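PDB 4ZU2: putative isohexenylglutaconyl-CoA hydratase from Pseudomonas aeruginosa, which probably hydrates the double bond of isohexenylglutaconyl-CoA during growth on acyclic terpenes such as citronellate, as a member of the crotonase family. Local coordinates for residues 170-175 / 180-185. Residues are numbered along the deposited sequence; the frame is centred on the assembly and turned at random.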
loop_
_atom_site.group_PDB
_atom_site.type_symbol
_atom_site.label_atom_id
_atom_site.label_comp_id
_atom_site.label_asym_id
_atom_site.label_seq_id
_atom_site.Cartn_x
_atom_site.Cartn_y
_atom_site.Cartn_z
ATOM N N ALA A 170 17.970 -0.669 9.316
ATOM C CA ALA A 170 17.458 0.072 10.474
ATOM C C ALA A 170 16.776 -0.791 11.527
ATOM O O ALA A 170 15.877 -1.568 11.212
ATOM C CB ALA A 170 16.440 1.135 9.986
ATOM N N ARG A 171 17.156 -0.611 12.788
ATOM C CA ARG A 171 16.444 -1.237 13.890
ATOM C C ARG A 171 15.355 -0.252 14.320
ATOM O O ARG A 171 15.474 0.958 14.082
ATOM C CB ARG A 171 17.397 -1.535 15.056
ATOM C CG ARG A 171 17.904 -2.967 15.151
ATOM C CD ARG A 171 18.670 -3.456 13.939
ATOM N NE ARG A 171 19.494 -4.619 14.294
ATOM C CZ ARG A 171 20.475 -5.119 13.546
ATOM N NH1 ARG A 171 20.751 -4.570 12.356
ATOM N NH2 ARG A 171 21.174 -6.182 13.996
ATOM N N PHE A 172 14.299 -0.769 14.943
ATOM C CA PHE A 172 13.161 0.036 15.374
ATOM C C PHE A 172 12.272 -0.841 16.218
ATOM O O PHE A 172 12.335 -2.082 16.126
ATOM C CB PHE A 172 12.349 0.586 14.197
ATOM C CG PHE A 172 11.812 -0.478 13.246
ATOM C CD1 PHE A 172 12.604 -0.979 12.230
ATOM C CD2 PHE A 172 10.522 -0.971 13.372
ATOM C CE1 PHE A 172 12.120 -1.944 11.357
ATOM C CE2 PHE A 172 10.028 -1.944 12.495
ATOM C CZ PHE A 172 10.840 -2.434 11.497
ATOM N N ASP A 173 11.434 -0.196 17.025
ATOM C CA ASP A 173 10.673 -0.885 18.038
ATOM C C ASP A 173 9.247 -1.093 17.674
ATOM O O ASP A 173 8.799 -0.698 16.588
ATOM C CB ASP A 173 10.771 -0.149 19.378
ATOM C CG ASP A 173 9.886 1.101 19.448
ATOM O OD1 ASP A 173 9.664 1.803 18.428
ATOM O OD2 ASP A 173 9.417 1.385 20.563
ATOM N N GLY A 174 8.538 -1.745 18.603
ATOM C CA GLY A 174 7.134 -2.002 18.460
ATOM C C GLY A 174 6.251 -0.808 18.105
ATOM O O GLY A 174 5.315 -0.947 17.318
ATOM N N ARG A 175 6.494 0.348 18.710
ATOM C CA ARG A 175 5.584 1.473 18.531
ATOM C C ARG A 175 5.766 1.904 17.082
ATOM O O ARG A 175 4.812 2.201 16.404
ATOM C CB ARG A 175 5.863 2.651 19.496
ATOM C CG ARG A 175 5.808 2.374 21.037
ATOM C CD ARG A 175 4.367 2.293 21.641
ATOM N NE ARG A 175 4.327 2.694 23.055
ATOM C CZ ARG A 175 3.582 2.136 24.025
ATOM N NH1 ARG A 175 2.770 1.115 23.804
ATOM N NH2 ARG A 175 3.689 2.610 25.270
ATOM N N LEU A 180 4.235 2.030 11.038
ATOM C CA LEU A 180 4.593 1.641 9.658
ATOM C C LEU A 180 3.655 0.601 9.075
ATOM O O LEU A 180 3.800 0.226 7.917
ATOM C CB LEU A 180 6.041 1.089 9.598
ATOM C CG LEU A 180 7.190 2.027 9.934
ATOM C CD1 LEU A 180 8.543 1.308 10.069
ATOM C CD2 LEU A 180 7.294 3.073 8.893
ATOM N N GLY A 181 2.694 0.126 9.864
ATOM C CA GLY A 181 1.730 -0.856 9.386
ATOM C C GLY A 181 2.269 -2.283 9.365
ATOM O O GLY A 181 1.724 -3.182 8.695
ATOM N N LEU A 182 3.337 -2.513 10.120
ATOM C CA LEU A 182 4.006 -3.818 10.112
ATOM C C LEU A 182 3.269 -4.788 11.009
ATOM O O LEU A 182 3.170 -5.998 10.743
ATOM C CB LEU A 182 5.459 -3.658 10.590
ATOM C CG LEU A 182 6.258 -4.955 10.623
ATOM C CD1 LEU A 182 6.023 -5.797 9.377
ATOM C CD2 LEU A 182 7.764 -4.635 10.764
ATOM N N VAL A 183 2.763 -4.242 12.109
ATOM C CA VAL A 183 1.948 -5.004 13.044
ATOM C C VAL A 183 0.656 -4.206 13.286
ATOM O O VAL A 183 0.575 -3.001 12.953
ATOM C CB VAL A 183 2.721 -5.252 14.363
ATOM C CG1 VAL A 183 4.071 -5.950 14.074
ATOM C CG2 VAL A 183 2.930 -3.916 15.143
ATOM N N HIS A 184 -0.342 -4.883 13.845
ATOM C CA HIS A 184 -1.692 -4.336 14.012
ATOM C C HIS A 184 -1.957 -3.741 15.399
ATOM O O HIS A 184 -2.829 -2.905 15.533
ATOM C CB HIS A 184 -2.720 -5.437 13.767
ATOM C CG HIS A 184 -2.726 -5.985 12.371
ATOM N ND1 HIS A 184 -2.026 -7.111 12.017
ATOM C CD2 HIS A 184 -3.377 -5.570 11.254
ATOM C CE1 HIS A 184 -2.229 -7.364 10.733
ATOM N NE2 HIS A 184 -3.050 -6.453 10.253
ATOM N N PHE A 185 -1.235 -4.208 16.420
ATOM C CA PHE A 185 -1.324 -3.685 17.779
ATOM C C PHE A 185 0.068 -3.655 18.448
ATOM O O PHE A 185 0.891 -4.575 18.261
ATOM C CB PHE A 185 -2.197 -4.609 18.641
ATOM C CG PHE A 185 -3.568 -4.914 18.058
ATOM C CD1 PHE A 185 -4.586 -3.956 18.082
ATOM C CD2 PHE A 185 -3.851 -6.167 17.536
ATOM C CE1 PHE A 185 -5.848 -4.247 17.562
ATOM C CE2 PHE A 185 -5.096 -6.459 17.026
ATOM C CZ PHE A 185 -6.101 -5.498 17.036
#
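The backbone O of L182 accepts a hydrogen bond from R156 NE, while the leucine side chain extends to the edge of the F172 ring. No hydrogen bond joins 170-175 to 180-185, and the buried contact is apolar. L182 CD2 lies in the plane of the phenyl ring, 3.9 Å from F172 CZ, the two side chains crossing nearly at right angles. L180 comes from a different direction: its CD1 sits over one face of the ring, 4.3 Å from F172 CE2. With chi1 at 57°, F172 holds CG between its backbone N and carbonyl carbon, and this turns the ring toward both leucines. Farther along, V183 CG2 rests loosely against G174 O at 4.4 Å.

The short helix 174-179 links the segments. D173 caps its start, and G181, with phi 80°, ends it in a Schellman motif, after which L182 meets F172. H184 ties the exit to A127 N through ND1 and, through NE2, to T160 O of a second subunit. F172 also packs on L165 of helix 159-168 and A177 of helix 174-179, and this strand-helix-loop passage of the crotonase fold runs from strand 172-173, antiparallel to 134-136 and backbone-bonded to F135, to strand 185-187, outermost within this chain, beside strand 126-130.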